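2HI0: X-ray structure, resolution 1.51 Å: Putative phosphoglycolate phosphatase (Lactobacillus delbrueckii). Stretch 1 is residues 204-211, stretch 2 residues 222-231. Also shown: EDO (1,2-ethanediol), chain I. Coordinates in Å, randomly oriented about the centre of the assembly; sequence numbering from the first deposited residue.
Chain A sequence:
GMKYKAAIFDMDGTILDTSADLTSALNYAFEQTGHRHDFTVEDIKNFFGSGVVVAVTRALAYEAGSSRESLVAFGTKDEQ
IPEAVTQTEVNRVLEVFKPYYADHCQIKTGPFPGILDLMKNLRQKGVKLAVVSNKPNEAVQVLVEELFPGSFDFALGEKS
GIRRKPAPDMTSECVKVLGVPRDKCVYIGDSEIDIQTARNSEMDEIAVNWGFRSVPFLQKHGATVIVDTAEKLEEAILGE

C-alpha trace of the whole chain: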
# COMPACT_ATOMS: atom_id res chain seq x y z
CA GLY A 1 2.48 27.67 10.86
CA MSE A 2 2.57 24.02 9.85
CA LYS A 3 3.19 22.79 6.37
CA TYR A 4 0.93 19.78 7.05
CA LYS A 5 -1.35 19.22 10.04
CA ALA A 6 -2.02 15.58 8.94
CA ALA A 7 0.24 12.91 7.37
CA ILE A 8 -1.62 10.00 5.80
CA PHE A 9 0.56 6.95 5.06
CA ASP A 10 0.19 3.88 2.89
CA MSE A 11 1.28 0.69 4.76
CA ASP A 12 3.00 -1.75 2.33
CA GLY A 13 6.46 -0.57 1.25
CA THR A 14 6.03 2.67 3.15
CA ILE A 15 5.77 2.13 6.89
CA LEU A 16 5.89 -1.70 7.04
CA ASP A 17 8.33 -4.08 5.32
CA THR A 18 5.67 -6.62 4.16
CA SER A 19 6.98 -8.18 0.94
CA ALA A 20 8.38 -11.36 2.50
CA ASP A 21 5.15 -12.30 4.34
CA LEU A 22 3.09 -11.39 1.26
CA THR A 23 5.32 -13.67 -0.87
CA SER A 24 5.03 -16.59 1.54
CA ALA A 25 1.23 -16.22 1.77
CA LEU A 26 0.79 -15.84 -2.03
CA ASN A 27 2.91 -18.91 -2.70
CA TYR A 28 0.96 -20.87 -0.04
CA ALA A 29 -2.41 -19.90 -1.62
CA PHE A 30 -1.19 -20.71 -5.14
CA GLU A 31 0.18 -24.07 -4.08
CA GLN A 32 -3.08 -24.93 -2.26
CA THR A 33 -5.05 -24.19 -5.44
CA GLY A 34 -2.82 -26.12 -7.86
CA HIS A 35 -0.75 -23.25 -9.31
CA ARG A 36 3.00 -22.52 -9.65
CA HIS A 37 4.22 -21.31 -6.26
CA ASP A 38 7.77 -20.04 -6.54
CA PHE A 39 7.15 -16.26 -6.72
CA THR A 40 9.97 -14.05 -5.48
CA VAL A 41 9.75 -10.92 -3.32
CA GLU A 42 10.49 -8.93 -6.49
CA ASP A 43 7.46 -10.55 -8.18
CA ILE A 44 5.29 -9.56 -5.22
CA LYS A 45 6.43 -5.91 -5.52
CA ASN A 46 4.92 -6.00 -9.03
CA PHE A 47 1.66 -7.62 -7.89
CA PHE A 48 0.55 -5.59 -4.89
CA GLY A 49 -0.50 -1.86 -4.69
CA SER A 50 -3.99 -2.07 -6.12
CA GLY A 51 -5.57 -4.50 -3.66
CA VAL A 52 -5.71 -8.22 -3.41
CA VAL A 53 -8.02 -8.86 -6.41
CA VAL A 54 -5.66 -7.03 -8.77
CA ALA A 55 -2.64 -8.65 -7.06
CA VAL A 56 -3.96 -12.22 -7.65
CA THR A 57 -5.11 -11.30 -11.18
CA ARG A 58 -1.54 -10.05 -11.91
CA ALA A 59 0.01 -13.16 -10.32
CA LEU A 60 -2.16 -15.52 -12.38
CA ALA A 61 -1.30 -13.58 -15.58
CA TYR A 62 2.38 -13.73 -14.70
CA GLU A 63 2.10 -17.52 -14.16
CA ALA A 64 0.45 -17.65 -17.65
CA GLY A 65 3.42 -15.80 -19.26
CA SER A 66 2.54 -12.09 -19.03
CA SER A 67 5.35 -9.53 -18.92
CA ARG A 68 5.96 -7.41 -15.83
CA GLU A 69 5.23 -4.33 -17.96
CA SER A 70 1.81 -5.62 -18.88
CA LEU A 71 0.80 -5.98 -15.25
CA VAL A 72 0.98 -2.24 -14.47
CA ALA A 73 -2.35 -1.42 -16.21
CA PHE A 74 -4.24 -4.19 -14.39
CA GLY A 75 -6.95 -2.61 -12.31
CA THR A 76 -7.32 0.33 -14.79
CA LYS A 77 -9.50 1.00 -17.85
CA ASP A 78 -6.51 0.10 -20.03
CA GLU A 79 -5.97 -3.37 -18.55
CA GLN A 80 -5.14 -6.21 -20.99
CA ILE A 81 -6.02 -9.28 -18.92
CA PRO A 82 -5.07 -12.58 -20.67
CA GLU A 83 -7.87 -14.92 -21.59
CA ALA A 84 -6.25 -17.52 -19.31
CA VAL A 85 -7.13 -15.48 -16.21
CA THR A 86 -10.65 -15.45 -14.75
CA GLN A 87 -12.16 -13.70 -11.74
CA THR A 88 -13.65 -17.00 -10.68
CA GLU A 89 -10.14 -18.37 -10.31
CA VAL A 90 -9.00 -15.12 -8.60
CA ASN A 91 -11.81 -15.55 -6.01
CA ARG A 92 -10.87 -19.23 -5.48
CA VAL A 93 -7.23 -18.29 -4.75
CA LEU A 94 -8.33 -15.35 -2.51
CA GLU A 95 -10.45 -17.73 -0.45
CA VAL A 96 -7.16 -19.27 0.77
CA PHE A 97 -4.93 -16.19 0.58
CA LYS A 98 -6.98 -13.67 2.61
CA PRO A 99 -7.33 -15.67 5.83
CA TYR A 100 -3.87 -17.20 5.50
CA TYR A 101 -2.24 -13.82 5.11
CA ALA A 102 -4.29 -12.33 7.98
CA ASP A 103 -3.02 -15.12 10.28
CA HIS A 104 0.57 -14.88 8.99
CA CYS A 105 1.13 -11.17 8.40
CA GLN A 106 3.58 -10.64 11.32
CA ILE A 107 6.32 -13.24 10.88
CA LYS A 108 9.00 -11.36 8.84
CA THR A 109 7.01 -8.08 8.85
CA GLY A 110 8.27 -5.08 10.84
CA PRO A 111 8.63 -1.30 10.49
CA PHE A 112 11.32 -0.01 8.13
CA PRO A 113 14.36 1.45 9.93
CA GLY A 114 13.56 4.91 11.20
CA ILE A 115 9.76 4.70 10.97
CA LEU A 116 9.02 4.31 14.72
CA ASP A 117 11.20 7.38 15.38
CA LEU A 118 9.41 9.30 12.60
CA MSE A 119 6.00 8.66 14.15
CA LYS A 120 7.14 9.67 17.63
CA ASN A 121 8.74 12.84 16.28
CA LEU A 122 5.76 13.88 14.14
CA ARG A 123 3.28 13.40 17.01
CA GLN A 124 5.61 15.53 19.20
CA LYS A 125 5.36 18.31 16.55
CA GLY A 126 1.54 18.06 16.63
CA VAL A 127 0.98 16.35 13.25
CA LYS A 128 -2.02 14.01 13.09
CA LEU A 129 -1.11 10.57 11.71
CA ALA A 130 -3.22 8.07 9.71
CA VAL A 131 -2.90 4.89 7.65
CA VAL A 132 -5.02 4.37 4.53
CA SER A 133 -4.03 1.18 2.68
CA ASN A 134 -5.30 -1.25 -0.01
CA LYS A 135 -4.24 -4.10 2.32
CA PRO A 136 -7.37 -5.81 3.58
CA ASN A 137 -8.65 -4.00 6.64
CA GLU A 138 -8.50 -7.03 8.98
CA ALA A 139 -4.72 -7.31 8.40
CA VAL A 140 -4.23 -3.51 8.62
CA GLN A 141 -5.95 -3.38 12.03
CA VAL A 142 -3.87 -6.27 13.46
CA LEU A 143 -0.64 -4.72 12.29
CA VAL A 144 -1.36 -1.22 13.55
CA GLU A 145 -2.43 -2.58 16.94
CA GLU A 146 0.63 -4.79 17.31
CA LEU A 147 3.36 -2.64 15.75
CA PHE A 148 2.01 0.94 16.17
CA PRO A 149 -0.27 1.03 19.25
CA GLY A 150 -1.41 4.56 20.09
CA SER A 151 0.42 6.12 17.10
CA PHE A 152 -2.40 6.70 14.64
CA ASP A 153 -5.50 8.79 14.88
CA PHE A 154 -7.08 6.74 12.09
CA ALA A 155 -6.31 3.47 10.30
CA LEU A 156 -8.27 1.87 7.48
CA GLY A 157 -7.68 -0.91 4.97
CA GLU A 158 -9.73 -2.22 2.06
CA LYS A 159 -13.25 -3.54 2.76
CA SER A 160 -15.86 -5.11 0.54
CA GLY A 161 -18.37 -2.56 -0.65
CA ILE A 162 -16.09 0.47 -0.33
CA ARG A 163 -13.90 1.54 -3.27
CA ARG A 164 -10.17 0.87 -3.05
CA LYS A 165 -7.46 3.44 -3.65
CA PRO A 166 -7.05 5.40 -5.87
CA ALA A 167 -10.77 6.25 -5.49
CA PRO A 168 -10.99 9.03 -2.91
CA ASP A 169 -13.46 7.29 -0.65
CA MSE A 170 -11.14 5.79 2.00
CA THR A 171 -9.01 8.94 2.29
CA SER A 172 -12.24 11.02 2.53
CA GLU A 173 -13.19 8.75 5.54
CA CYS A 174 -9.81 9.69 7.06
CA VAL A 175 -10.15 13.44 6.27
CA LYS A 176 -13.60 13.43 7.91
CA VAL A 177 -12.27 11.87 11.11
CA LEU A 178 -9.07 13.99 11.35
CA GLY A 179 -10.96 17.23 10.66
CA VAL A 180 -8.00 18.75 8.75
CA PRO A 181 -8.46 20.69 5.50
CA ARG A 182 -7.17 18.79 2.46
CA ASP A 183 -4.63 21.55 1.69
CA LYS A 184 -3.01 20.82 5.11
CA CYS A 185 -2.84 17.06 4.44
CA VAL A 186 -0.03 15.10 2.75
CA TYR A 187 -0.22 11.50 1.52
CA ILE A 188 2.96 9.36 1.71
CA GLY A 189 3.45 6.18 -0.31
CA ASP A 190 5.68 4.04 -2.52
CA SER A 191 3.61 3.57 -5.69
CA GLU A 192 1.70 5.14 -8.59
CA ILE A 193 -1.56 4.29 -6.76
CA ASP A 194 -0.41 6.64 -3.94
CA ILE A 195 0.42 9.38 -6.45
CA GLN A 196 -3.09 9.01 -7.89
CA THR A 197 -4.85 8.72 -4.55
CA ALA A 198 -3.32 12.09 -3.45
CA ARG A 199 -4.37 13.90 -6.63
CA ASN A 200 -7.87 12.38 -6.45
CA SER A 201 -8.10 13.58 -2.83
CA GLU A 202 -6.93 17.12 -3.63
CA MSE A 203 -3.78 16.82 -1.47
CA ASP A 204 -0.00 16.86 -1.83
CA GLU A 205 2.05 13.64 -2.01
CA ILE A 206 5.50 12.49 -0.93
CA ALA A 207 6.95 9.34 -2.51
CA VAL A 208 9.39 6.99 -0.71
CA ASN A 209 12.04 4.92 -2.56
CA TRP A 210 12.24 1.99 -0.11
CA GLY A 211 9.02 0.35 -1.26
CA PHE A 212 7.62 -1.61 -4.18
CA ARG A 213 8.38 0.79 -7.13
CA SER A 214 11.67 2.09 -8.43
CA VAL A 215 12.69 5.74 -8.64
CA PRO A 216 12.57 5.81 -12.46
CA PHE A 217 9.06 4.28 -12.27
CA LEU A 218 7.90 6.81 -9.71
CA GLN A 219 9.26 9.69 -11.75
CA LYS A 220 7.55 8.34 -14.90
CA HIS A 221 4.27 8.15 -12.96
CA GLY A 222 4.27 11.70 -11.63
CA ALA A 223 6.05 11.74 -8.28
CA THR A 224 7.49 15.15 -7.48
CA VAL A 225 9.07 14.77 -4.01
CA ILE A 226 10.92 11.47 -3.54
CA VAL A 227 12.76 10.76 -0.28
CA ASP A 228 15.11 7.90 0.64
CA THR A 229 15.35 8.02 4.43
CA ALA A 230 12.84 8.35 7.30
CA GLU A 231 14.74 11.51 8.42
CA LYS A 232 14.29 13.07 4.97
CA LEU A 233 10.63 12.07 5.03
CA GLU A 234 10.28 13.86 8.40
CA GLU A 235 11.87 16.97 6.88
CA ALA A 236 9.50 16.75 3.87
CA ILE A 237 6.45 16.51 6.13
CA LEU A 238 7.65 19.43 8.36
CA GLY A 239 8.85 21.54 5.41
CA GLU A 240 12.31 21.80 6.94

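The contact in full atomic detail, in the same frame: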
# COMPACT_ATOMS: atom_id res chain seq x y z
N ASP A 204 -1.39 17.09 -1.45
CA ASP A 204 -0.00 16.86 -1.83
C ASP A 204 0.40 15.41 -1.53
O ASP A 204 -0.22 14.71 -0.72
CB ASP A 204 0.94 17.80 -1.02
CG ASP A 204 0.77 19.28 -1.35
OD1 ASP A 204 0.07 19.62 -2.31
OD2 ASP A 204 1.36 20.14 -0.66
N GLU A 205 1.50 15.01 -2.15
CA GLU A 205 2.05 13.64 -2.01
C GLU A 205 3.57 13.64 -1.91
O GLU A 205 4.26 14.41 -2.56
CB GLU A 205 1.59 12.72 -3.18
CG GLU A 205 1.60 11.23 -2.89
CD GLU A 205 2.80 10.43 -3.47
OE1 GLU A 205 3.76 10.99 -4.08
OE2 GLU A 205 2.74 9.17 -3.29
N ILE A 206 4.08 12.77 -1.05
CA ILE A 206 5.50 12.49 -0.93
C ILE A 206 5.67 11.00 -1.26
O ILE A 206 4.86 10.15 -0.78
CB ILE A 206 6.00 12.79 0.51
CG1 ILE A 206 5.84 14.26 0.85
CG2 ILE A 206 7.43 12.29 0.70
CD1 ILE A 206 5.95 14.52 2.38
N ALA A 207 6.64 10.71 -2.12
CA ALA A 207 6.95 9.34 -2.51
C ALA A 207 8.22 8.85 -1.80
O ALA A 207 9.15 9.61 -1.61
CB ALA A 207 7.12 9.21 -4.08
N VAL A 208 8.24 7.60 -1.38
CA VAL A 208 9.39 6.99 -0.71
C VAL A 208 10.01 5.98 -1.69
O VAL A 208 9.31 5.37 -2.48
CB VAL A 208 8.99 6.35 0.67
CG1 VAL A 208 8.24 7.41 1.48
CG2 VAL A 208 8.17 5.04 0.52
N ASN A 209 11.33 5.80 -1.61
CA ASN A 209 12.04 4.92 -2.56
C ASN A 209 12.34 3.52 -1.99
O ASN A 209 13.02 2.71 -2.63
CB ASN A 209 13.32 5.59 -3.07
CG ASN A 209 14.51 5.36 -2.14
OD1 ASN A 209 14.36 5.23 -0.95
ND2 ASN A 209 15.70 5.28 -2.72
N TRP A 210 11.89 3.25 -0.77
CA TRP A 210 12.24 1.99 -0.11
C TRP A 210 11.12 0.95 -0.22
O TRP A 210 11.20 -0.11 0.44
CB TRP A 210 12.65 2.21 1.35
CG TRP A 210 11.66 2.90 2.20
CD1 TRP A 210 10.61 2.34 2.83
CD2 TRP A 210 11.67 4.28 2.55
NE1 TRP A 210 9.91 3.29 3.54
CE2 TRP A 210 10.57 4.49 3.40
CE3 TRP A 210 12.47 5.38 2.19
CZ2 TRP A 210 10.28 5.75 3.92
CZ3 TRP A 210 12.22 6.57 2.72
CH2 TRP A 210 11.11 6.78 3.57
N GLY A 211 10.14 1.23 -1.09
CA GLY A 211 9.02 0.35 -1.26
C GLY A 211 9.00 -0.45 -2.56
O GLY A 211 10.07 -0.89 -3.01
N GLY A 222 4.67 10.40 -12.18
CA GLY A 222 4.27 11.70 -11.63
C GLY A 222 4.66 12.10 -10.22
O GLY A 222 4.11 13.06 -9.68
N ALA A 223 5.59 11.39 -9.60
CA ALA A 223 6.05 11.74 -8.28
C ALA A 223 6.86 13.01 -8.40
O ALA A 223 7.58 13.18 -9.40
CB ALA A 223 6.92 10.64 -7.73
N THR A 224 6.72 13.91 -7.44
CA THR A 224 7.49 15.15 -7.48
C THR A 224 8.48 15.33 -6.34
O THR A 224 9.49 16.00 -6.53
CB THR A 224 6.58 16.40 -7.54
OG1 THR A 224 5.72 16.42 -6.40
CG2 THR A 224 5.75 16.38 -8.82
N VAL A 225 8.16 14.82 -5.15
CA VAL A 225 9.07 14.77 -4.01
C VAL A 225 9.31 13.29 -3.70
O VAL A 225 8.38 12.54 -3.43
CB VAL A 225 8.50 15.46 -2.77
CG1 VAL A 225 9.45 15.27 -1.61
CG2 VAL A 225 8.30 16.97 -3.06
N ILE A 226 10.57 12.86 -3.81
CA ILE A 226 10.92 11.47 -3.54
C ILE A 226 12.01 11.48 -2.49
O ILE A 226 13.03 12.15 -2.66
CB ILE A 226 11.38 10.67 -4.80
CG1 ILE A 226 10.31 10.69 -5.91
CG2 ILE A 226 11.68 9.20 -4.44
CD1 ILE A 226 10.82 10.13 -7.26
N VAL A 227 11.80 10.76 -1.39
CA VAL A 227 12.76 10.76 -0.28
C VAL A 227 13.31 9.35 -0.12
O VAL A 227 12.65 8.37 -0.47
CB VAL A 227 12.07 11.28 1.02
CG1 VAL A 227 11.58 12.73 0.89
CG2 VAL A 227 10.90 10.38 1.44
N ASP A 228 14.52 9.24 0.44
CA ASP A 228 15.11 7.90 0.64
C ASP A 228 15.54 7.55 2.07
O ASP A 228 16.10 6.49 2.30
CB ASP A 228 16.26 7.66 -0.35
CG ASP A 228 17.42 8.59 -0.16
OD1 ASP A 228 17.42 9.39 0.79
OD2 ASP A 228 18.34 8.48 -1.00
N THR A 229 15.26 8.42 3.03
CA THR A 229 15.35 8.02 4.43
C THR A 229 14.16 8.52 5.21
O THR A 229 13.53 9.50 4.80
CB THR A 229 16.63 8.55 5.10
OG1 THR A 229 16.51 9.96 5.26
CG2 THR A 229 17.85 8.26 4.27
N ALA A 230 13.89 7.89 6.36
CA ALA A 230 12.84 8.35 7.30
C ALA A 230 13.11 9.80 7.80
O ALA A 230 12.16 10.58 7.95
CB ALA A 230 12.70 7.35 8.48
N GLU A 231 14.38 10.15 8.00
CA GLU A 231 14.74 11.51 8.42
C GLU A 231 14.35 12.52 7.34
O GLU A 231 13.79 13.55 7.65
CB GLU A 231 16.22 11.63 8.72
CG GLU A 231 16.65 13.06 8.96
C1 EDO I . 13.41 3.59 5.59
O1 EDO I . 14.09 2.54 6.27
C2 EDO I . 14.52 4.49 5.10
O2 EDO I . 14.87 5.29 6.23
O HOH W 1 5.66 13.01 -4.89
O HOH W 2 16.17 3.98 0.55

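The two stretches form a short parallel β pairing, held by three backbone hydrogen bonds, padded by small aliphatic side chains on both faces and closed at one end by the ring of Trp210. The register supports the parallel assignment: Ile206, Ala207, Val208 and Asn209 lie nearest to Val225, Ile226, Val227 and Asp228 in the same order, with the closest approach, 4.6 Å, between CA of Ala207 and CA of Ile226.

The hydrogen bonds alternate as a parallel ladder requires. Ala207 spans its partner Ile226: its N donates to O of Val225 (2.8 Å, 167° at the hydrogen), and its O accepts from N of Val227 (2.9 Å, 160°). Val227 then returns its O to N of Asn209 at 3.1 Å; the angle of 138° makes this the most bent of the three, at the point where stretch 1 leaves its strand. CA-H...O contacts accompany the ladder, with CA of Ile226 3.2 Å from O of Ala207 and CA of Val208 3.5 Å from O of Val227.

Side chains segregate by face. On one, the CB of Ala207 lies 3.9 Å from CB of Ala223 and 4.0 Å from CG1 of Ile226, so even a single methyl finds two apolar partners. On the other, CG2 of Val227 is the shared point: it sits 4.0 Å from CG2 of Ile206, 4.0 Å from CG1 of Val208 and 4.2 Å from CH2 of Trp210. These are van der Waals distances, and Val227 is correspondingly buried.

Beyond the ladder, Trp210 starts out sideways, but its indole reaches back to stretch 2. Its CZ3 comes 3.5 Å from C of Asp228, which lies at the ring edge, near the ring plane. One ring face is covered by ethanediol, probably from the crystallisation liquor, with C1 of EDO 3.6 Å from CD2 of Trp210. The same molecule accepts a hydrogen bond at O2 from N of Ala230 (2.8 Å, 148°), at the start of a helix for which Thr229 is the N-cap.

Water supplements the direct bonds at both ends. Water 1 accepts from N of Thr224 (2.9 Å) and is within donating geometry of Glu205, with the water O 3.1 Å from Glu205 O and 2.9 Å from Glu205 OE1, linking the stretches before the ladder begins. Water 2 donates to OD1 of Asn209 (2.7 Å) and to O of Asp228 (3.1 Å), bridging the two stretches just past the ends of the strands.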